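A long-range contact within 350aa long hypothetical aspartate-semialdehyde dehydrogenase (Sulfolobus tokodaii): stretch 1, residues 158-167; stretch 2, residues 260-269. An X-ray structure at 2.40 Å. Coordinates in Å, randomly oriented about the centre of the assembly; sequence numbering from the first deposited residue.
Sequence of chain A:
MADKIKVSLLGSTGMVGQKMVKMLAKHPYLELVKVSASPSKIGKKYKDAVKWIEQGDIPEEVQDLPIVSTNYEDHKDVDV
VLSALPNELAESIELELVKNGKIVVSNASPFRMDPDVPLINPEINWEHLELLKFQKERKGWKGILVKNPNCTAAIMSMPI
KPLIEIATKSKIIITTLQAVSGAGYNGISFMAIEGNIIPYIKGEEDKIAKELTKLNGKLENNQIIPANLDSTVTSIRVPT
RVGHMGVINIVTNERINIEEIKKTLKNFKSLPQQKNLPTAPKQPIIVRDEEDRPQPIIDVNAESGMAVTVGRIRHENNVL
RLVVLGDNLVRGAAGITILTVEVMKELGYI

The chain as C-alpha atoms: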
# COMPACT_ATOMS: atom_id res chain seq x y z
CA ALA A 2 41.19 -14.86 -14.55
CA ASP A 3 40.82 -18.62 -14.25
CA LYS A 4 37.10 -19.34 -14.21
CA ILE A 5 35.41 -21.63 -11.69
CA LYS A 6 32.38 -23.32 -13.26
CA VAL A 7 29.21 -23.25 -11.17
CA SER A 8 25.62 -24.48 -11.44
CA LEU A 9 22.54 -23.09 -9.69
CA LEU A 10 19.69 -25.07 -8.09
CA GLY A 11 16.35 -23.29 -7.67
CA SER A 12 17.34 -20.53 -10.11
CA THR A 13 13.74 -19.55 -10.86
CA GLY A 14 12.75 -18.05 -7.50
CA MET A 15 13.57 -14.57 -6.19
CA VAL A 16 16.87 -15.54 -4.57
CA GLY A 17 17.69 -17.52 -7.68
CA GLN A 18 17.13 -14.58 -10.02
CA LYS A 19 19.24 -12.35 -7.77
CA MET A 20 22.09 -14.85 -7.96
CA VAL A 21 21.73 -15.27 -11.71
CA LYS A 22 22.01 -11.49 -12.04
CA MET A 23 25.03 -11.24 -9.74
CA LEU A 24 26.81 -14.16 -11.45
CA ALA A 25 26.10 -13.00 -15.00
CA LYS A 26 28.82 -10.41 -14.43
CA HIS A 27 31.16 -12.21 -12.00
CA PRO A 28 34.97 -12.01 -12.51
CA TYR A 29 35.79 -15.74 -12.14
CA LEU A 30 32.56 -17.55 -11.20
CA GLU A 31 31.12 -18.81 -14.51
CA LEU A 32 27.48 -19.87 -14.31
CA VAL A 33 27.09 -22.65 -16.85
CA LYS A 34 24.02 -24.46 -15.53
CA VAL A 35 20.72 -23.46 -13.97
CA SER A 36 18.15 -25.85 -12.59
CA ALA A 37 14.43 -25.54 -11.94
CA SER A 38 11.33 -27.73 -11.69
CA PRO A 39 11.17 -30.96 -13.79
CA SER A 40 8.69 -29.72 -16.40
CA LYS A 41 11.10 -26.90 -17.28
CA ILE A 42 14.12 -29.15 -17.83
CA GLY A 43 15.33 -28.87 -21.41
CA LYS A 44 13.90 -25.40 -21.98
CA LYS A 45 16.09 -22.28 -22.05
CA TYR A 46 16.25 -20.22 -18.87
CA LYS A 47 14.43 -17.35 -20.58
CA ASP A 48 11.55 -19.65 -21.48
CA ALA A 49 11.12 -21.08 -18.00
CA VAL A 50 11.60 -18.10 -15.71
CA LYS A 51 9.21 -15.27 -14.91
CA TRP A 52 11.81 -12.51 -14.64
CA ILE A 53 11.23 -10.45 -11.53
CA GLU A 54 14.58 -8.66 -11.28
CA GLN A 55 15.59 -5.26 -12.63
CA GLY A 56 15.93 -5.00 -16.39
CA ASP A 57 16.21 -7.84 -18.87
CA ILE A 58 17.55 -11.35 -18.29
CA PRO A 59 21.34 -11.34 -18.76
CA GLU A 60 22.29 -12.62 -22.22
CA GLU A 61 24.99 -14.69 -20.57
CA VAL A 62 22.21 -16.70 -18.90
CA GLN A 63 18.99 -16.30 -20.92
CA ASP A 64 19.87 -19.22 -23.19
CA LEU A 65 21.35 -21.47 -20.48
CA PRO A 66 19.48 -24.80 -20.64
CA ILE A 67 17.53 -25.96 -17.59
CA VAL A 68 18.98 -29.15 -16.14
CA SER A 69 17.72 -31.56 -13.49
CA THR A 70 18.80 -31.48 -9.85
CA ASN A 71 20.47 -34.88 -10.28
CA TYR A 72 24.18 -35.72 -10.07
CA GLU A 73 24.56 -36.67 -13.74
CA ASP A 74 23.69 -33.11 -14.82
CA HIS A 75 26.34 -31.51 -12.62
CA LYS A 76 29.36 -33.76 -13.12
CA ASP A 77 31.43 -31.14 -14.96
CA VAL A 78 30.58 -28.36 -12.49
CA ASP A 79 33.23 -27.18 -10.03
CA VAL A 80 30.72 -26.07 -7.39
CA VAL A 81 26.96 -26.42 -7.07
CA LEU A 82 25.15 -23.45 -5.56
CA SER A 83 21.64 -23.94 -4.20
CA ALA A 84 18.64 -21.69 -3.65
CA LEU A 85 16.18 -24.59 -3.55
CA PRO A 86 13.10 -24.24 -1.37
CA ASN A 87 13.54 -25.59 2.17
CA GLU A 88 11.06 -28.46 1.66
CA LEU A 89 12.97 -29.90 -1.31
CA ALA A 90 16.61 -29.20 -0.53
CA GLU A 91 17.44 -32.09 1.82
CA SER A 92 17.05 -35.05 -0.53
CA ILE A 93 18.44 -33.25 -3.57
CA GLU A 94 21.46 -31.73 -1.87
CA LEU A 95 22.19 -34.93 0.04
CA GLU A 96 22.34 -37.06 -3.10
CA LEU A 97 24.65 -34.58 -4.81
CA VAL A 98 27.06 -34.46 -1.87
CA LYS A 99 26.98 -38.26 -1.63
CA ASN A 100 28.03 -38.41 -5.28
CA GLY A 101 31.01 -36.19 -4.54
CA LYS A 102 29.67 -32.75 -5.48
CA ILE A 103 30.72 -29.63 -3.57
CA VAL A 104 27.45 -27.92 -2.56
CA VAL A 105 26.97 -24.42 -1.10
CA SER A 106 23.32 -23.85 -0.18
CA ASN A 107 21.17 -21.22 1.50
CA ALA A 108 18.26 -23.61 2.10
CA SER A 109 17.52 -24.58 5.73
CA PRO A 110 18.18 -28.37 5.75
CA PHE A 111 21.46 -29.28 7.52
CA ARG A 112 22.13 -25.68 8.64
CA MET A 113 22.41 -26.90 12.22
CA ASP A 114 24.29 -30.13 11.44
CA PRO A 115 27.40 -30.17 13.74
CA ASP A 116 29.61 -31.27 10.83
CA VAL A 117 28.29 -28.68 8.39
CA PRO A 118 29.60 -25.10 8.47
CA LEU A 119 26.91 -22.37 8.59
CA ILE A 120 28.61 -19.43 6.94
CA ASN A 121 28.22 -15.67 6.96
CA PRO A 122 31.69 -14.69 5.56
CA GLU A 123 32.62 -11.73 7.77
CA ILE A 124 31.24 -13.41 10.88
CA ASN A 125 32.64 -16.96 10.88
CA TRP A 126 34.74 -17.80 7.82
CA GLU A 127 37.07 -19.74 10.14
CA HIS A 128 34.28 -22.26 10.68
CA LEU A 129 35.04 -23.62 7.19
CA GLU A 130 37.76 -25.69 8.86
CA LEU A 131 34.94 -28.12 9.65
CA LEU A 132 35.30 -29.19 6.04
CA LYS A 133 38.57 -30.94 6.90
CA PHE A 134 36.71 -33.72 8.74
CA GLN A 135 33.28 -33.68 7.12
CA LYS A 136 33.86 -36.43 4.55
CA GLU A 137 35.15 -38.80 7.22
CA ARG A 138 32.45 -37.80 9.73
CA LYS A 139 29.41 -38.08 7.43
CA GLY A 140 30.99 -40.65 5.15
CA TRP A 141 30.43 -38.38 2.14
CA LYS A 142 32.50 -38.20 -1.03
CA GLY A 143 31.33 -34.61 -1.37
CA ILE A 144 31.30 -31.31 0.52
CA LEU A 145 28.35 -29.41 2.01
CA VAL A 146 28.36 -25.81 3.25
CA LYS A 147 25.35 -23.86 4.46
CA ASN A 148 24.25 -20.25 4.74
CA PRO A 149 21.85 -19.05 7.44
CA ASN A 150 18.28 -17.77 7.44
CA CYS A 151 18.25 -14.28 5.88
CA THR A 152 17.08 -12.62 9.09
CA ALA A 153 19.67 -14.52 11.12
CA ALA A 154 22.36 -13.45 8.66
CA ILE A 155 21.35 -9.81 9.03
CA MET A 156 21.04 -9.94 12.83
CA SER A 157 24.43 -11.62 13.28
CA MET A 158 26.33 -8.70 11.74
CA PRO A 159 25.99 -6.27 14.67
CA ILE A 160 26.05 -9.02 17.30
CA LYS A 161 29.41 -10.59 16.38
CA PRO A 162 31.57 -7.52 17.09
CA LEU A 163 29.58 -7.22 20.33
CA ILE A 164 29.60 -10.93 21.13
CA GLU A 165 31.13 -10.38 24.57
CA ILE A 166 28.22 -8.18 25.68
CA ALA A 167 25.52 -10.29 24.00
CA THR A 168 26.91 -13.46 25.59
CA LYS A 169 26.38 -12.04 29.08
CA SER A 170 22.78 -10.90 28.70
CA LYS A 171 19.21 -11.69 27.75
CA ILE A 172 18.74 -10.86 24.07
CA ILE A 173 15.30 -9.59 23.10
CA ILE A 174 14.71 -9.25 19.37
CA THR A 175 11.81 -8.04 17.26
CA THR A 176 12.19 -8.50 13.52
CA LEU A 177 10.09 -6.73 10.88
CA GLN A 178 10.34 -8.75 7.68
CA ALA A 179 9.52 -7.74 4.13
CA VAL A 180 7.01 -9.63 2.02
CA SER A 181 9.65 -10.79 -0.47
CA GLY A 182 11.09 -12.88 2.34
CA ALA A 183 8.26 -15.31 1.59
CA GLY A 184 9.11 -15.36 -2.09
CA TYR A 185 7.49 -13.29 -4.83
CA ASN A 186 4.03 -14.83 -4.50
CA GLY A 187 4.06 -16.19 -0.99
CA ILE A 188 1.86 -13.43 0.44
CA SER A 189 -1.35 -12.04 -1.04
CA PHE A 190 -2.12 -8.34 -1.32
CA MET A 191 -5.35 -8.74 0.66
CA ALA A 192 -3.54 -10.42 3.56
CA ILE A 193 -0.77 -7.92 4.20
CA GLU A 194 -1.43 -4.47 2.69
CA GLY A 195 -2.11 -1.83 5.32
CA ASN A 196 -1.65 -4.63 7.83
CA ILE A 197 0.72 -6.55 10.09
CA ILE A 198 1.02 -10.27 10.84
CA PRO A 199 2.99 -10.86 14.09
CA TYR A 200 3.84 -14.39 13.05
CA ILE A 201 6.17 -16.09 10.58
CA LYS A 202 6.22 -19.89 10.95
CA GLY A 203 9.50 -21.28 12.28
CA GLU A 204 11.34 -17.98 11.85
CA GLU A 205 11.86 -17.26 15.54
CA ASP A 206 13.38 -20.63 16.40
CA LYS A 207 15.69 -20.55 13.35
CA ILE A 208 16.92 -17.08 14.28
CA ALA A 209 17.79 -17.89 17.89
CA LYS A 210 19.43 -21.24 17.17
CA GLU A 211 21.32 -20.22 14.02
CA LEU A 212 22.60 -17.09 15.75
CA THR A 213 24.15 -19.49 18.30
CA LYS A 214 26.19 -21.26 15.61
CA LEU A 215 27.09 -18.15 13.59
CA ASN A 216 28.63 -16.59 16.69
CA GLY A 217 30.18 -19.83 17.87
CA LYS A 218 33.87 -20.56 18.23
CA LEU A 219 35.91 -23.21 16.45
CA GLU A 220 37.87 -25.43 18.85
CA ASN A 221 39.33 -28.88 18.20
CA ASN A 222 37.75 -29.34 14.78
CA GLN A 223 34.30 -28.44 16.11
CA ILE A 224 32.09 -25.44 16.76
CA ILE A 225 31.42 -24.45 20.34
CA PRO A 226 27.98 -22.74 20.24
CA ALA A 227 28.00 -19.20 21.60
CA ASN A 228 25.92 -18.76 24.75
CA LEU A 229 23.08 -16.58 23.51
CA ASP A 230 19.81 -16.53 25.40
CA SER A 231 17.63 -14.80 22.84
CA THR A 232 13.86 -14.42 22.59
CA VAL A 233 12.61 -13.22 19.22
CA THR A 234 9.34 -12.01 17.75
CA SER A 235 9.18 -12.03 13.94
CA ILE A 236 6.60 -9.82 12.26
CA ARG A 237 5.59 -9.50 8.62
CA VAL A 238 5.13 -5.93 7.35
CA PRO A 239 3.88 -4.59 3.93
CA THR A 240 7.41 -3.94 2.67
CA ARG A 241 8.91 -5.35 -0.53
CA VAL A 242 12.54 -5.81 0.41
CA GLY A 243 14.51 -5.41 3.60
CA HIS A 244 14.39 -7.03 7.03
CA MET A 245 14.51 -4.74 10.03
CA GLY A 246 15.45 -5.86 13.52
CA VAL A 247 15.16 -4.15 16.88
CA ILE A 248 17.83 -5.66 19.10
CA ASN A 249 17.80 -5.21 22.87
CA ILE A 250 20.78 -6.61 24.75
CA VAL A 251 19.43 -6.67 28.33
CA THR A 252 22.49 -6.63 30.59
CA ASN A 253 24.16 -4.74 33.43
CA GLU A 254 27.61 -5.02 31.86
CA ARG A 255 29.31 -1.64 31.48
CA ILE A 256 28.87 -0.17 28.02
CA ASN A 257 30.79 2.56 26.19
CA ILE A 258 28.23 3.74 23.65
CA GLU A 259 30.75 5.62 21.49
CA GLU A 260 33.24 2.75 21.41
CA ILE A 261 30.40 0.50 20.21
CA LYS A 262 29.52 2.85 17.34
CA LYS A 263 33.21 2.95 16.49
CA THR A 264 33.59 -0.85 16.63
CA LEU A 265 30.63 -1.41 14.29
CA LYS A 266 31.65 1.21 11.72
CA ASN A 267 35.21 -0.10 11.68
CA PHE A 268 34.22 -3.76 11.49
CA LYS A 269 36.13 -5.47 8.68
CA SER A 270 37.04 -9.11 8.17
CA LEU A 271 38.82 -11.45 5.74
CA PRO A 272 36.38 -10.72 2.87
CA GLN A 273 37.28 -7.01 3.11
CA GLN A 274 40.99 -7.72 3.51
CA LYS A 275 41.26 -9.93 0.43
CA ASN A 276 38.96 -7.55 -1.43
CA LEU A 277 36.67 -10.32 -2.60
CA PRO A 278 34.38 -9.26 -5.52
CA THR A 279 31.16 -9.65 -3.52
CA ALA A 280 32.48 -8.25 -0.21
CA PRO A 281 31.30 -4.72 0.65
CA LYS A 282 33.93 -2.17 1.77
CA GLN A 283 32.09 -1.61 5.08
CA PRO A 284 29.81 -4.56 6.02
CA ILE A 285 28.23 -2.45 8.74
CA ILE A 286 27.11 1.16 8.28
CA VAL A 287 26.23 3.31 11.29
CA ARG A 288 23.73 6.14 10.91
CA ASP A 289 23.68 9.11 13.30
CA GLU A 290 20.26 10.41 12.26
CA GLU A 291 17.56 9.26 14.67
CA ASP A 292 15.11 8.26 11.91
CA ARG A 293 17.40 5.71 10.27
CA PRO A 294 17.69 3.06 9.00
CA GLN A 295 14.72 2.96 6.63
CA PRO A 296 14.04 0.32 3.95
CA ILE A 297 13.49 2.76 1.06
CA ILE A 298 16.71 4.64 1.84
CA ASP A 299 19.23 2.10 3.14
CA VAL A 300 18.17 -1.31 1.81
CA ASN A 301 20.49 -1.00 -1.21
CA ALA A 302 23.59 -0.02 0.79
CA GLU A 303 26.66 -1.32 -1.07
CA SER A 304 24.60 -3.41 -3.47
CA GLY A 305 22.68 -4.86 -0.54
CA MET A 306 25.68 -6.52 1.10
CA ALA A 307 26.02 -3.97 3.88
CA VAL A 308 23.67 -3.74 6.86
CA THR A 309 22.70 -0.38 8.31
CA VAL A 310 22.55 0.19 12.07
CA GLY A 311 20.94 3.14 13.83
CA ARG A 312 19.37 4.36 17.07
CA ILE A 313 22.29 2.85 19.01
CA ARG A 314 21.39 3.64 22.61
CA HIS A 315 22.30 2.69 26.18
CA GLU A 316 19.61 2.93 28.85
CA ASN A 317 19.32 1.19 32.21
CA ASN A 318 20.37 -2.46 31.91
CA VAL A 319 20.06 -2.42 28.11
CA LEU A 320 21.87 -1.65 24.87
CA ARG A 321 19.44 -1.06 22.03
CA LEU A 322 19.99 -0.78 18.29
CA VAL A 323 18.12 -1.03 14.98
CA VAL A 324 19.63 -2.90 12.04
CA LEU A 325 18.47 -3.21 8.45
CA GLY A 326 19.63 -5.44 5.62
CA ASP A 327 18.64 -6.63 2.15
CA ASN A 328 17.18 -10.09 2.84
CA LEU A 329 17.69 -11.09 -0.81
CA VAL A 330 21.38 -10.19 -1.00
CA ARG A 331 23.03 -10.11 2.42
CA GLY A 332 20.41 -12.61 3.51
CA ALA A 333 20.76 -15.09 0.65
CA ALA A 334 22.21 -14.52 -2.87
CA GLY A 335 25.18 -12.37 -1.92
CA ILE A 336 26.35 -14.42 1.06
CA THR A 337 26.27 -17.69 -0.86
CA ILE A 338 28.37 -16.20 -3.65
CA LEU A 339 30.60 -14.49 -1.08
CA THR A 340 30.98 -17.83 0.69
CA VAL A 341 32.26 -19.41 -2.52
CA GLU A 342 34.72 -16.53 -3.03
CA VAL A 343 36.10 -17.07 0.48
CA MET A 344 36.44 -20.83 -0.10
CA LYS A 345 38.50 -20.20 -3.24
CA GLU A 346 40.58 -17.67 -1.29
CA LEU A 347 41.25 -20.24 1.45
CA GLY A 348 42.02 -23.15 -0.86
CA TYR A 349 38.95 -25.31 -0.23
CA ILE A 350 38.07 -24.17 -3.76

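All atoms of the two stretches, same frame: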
# COMPACT_ATOMS: atom_id res chain seq x y z
N MET A 158 25.34 -9.73 12.05
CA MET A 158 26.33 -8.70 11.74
C MET A 158 26.68 -7.79 12.93
O MET A 158 27.84 -7.67 13.30
CB MET A 158 25.87 -7.84 10.56
CG MET A 158 25.64 -8.63 9.28
SD MET A 158 27.14 -9.44 8.70
CE MET A 158 27.88 -8.13 7.72
N PRO A 159 25.67 -7.14 13.53
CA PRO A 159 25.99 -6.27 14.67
C PRO A 159 26.34 -7.01 15.96
O PRO A 159 27.09 -6.49 16.79
CB PRO A 159 24.74 -5.41 14.80
CG PRO A 159 23.67 -6.35 14.41
CD PRO A 159 24.24 -7.06 13.20
N ILE A 160 25.81 -8.21 16.12
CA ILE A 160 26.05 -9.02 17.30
C ILE A 160 27.48 -9.54 17.44
O ILE A 160 28.06 -9.47 18.52
CB ILE A 160 25.06 -10.21 17.34
CG1 ILE A 160 23.65 -9.69 17.61
CG2 ILE A 160 25.47 -11.21 18.42
CD1 ILE A 160 22.59 -10.77 17.58
N LYS A 161 28.05 -10.05 16.35
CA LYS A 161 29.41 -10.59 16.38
C LYS A 161 30.43 -9.65 17.03
O LYS A 161 31.08 -10.01 18.01
CB LYS A 161 29.87 -10.95 14.96
CG LYS A 161 31.31 -11.43 14.86
CD LYS A 161 31.50 -12.77 15.55
CE LYS A 161 32.96 -13.23 15.43
NZ LYS A 161 33.14 -14.61 15.94
N PRO A 162 30.60 -8.44 16.48
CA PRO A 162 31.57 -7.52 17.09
C PRO A 162 31.21 -7.12 18.52
O PRO A 162 31.99 -6.45 19.19
CB PRO A 162 31.58 -6.34 16.12
CG PRO A 162 30.20 -6.38 15.51
CD PRO A 162 29.98 -7.84 15.28
N LEU A 163 30.03 -7.53 18.98
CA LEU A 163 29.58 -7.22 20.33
C LEU A 163 29.28 -8.53 21.07
O LEU A 163 28.57 -8.55 22.08
CB LEU A 163 28.31 -6.36 20.29
CG LEU A 163 28.31 -5.10 19.43
CD1 LEU A 163 27.02 -4.31 19.67
CD2 LEU A 163 29.52 -4.24 19.77
N ILE A 164 29.83 -9.62 20.55
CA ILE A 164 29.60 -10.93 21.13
C ILE A 164 29.88 -11.03 22.63
O ILE A 164 29.21 -11.79 23.33
CB ILE A 164 30.42 -12.02 20.38
CG1 ILE A 164 30.05 -13.40 20.91
CG2 ILE A 164 31.91 -11.76 20.53
CD1 ILE A 164 28.60 -13.76 20.73
N GLU A 165 30.84 -10.27 23.15
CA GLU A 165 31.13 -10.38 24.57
C GLU A 165 30.03 -9.79 25.45
O GLU A 165 29.84 -10.22 26.59
CB GLU A 165 32.46 -9.72 24.93
CG GLU A 165 33.01 -10.30 26.23
CD GLU A 165 33.66 -9.27 27.14
OE1 GLU A 165 34.70 -8.69 26.72
OE2 GLU A 165 33.14 -9.05 28.26
N ILE A 166 29.31 -8.80 24.93
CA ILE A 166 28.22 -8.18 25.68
C ILE A 166 26.98 -9.06 25.55
O ILE A 166 26.32 -9.38 26.55
CB ILE A 166 27.88 -6.79 25.13
CG1 ILE A 166 29.12 -5.89 25.21
CG2 ILE A 166 26.74 -6.18 25.92
CD1 ILE A 166 28.92 -4.53 24.57
N ALA A 167 26.68 -9.45 24.31
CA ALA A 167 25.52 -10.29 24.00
C ALA A 167 25.56 -11.64 24.73
O ALA A 167 24.52 -12.18 25.11
CB ALA A 167 25.43 -10.52 22.49
N GLU A 260 32.30 3.77 21.85
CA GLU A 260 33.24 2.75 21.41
C GLU A 260 32.49 1.72 20.56
O GLU A 260 33.02 1.21 19.57
CB GLU A 260 33.89 2.05 22.60
CG GLU A 260 34.97 1.04 22.20
CD GLU A 260 36.23 1.69 21.65
OE1 GLU A 260 36.13 2.64 20.84
OE2 GLU A 260 37.34 1.25 22.03
N ILE A 261 31.25 1.44 20.94
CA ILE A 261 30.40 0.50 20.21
C ILE A 261 30.15 1.01 18.79
O ILE A 261 30.29 0.26 17.82
CB ILE A 261 29.06 0.27 20.95
CG1 ILE A 261 29.28 -0.66 22.15
CG2 ILE A 261 28.00 -0.30 20.01
CD1 ILE A 261 28.04 -0.94 22.95
N LYS A 262 29.77 2.27 18.66
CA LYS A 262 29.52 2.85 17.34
C LYS A 262 30.80 2.74 16.51
O LYS A 262 30.76 2.40 15.33
CB LYS A 262 29.11 4.32 17.46
CG LYS A 262 27.75 4.54 18.10
CD LYS A 262 27.46 6.03 18.25
CE LYS A 262 26.13 6.28 18.92
NZ LYS A 262 25.95 7.73 19.26
N LYS A 263 31.93 3.02 17.16
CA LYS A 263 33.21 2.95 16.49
C LYS A 263 33.53 1.52 16.04
O LYS A 263 33.96 1.29 14.91
CB LYS A 263 34.32 3.45 17.42
CG LYS A 263 35.72 3.43 16.81
CD LYS A 263 36.81 3.73 17.85
CE LYS A 263 36.67 5.14 18.44
NZ LYS A 263 37.68 5.39 19.51
N THR A 264 33.31 0.55 16.93
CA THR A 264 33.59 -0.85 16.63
C THR A 264 32.78 -1.36 15.44
O THR A 264 33.30 -2.08 14.59
CB THR A 264 33.31 -1.75 17.87
OG1 THR A 264 34.12 -1.33 18.97
CG2 THR A 264 33.62 -3.21 17.56
N LEU A 265 31.51 -0.98 15.38
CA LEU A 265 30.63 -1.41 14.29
C LEU A 265 31.00 -0.78 12.95
O LEU A 265 30.99 -1.46 11.92
CB LEU A 265 29.18 -1.08 14.62
CG LEU A 265 28.56 -1.66 15.89
CD1 LEU A 265 27.18 -1.06 16.09
CD2 LEU A 265 28.47 -3.18 15.79
N LYS A 266 31.31 0.52 12.95
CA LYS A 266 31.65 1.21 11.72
C LYS A 266 33.01 0.80 11.18
O LYS A 266 33.27 0.89 9.98
CB LYS A 266 31.62 2.73 11.93
CG LYS A 266 32.71 3.27 12.84
CD LYS A 266 32.56 4.76 13.10
CE LYS A 266 32.88 5.61 11.86
NZ LYS A 266 31.91 5.45 10.75
N ASN A 267 33.88 0.34 12.07
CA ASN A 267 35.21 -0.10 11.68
C ASN A 267 35.31 -1.61 11.50
O ASN A 267 36.39 -2.13 11.26
CB ASN A 267 36.24 0.33 12.74
CG ASN A 267 36.55 1.80 12.69
OD1 ASN A 267 37.17 2.34 13.61
ND2 ASN A 267 36.15 2.47 11.60
N PHE A 268 34.19 -2.31 11.63
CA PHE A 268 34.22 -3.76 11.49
C PHE A 268 34.55 -4.22 10.08
O PHE A 268 33.80 -3.95 9.13
CB PHE A 268 32.89 -4.39 11.90
CG PHE A 268 32.89 -5.90 11.83
CD1 PHE A 268 33.74 -6.64 12.65
CD2 PHE A 268 32.05 -6.57 10.94
CE1 PHE A 268 33.76 -8.04 12.59
CE2 PHE A 268 32.06 -7.97 10.88
CZ PHE A 268 32.91 -8.70 11.70
N LYS A 269 35.68 -4.91 9.95
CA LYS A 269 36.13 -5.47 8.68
C LYS A 269 36.64 -6.87 8.98
O LYS A 269 37.06 -7.16 10.09
CB LYS A 269 37.27 -4.64 8.07
CG LYS A 269 36.84 -3.30 7.50
CD LYS A 269 37.95 -2.71 6.64
CE LYS A 269 37.73 -1.23 6.39
NZ LYS A 269 37.88 -0.45 7.66

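No hydrogen bond or salt bridge links the two stretches; the contact rests on apolar packing that buries 408 Å², both sides summed. Its register is marked by two close CA pairs: Pro159 CA lies 6.7 Å from Leu265 CA, and Leu163 CA lies 7.8 Å from Ile261 CA, so the chains run in opposite senses past each other.

Leu265 illustrates how rotamer choice makes the contact. Its CA-to-CB bond points sideways, yet chi1 m (-59°) and chi2 t (173°) bring CD2 into a pocket formed by three residues. Leu265 CD2 lies 3.6 Å from Pro162 CG, 4.1 Å from Leu163 CG and 3.7 Å from Pro159 O; the last is a van der Waals approach to a carbonyl. Ile261, one turn earlier, behaves similarly: its CB also starts sideways, and with chi1 m and chi2 t Ile261 CD1 reaches 4.0 Å from Ile166 CD1, while Ile261 CG2 sits 4.1 Å from Leu163 CD1. Leu163 and Ile166, both m,t, direct their CA-to-CB bonds toward the helix and need no such detour.

Pro162 has a C-gamma endo ring and has 67 Å² covered by stretch 2, the most of any residue in stretch 1. Besides Leu265, it meets Thr264, with Pro162 CB 4.0 Å from Thr264 CG2, and Phe268, with Pro162 CB 4.1 Å from Phe268 CD1. At chi1 m, Thr264 OG1 donates to Glu260 O at 2.8 Å while CG2 faces Pro162, so the hydroxyl donates within its own helix.

Phe268 follows the helix, its chi1 t (-177°) and chi2 63° laying the ring obliquely against Pro162 and Lys161. Lys161 contributes only aliphatic carbon here, Lys161 CG lying 4.5 Å from Phe268 CZ, before chi2 p and two trans torsions carry NZ away from stretch 2.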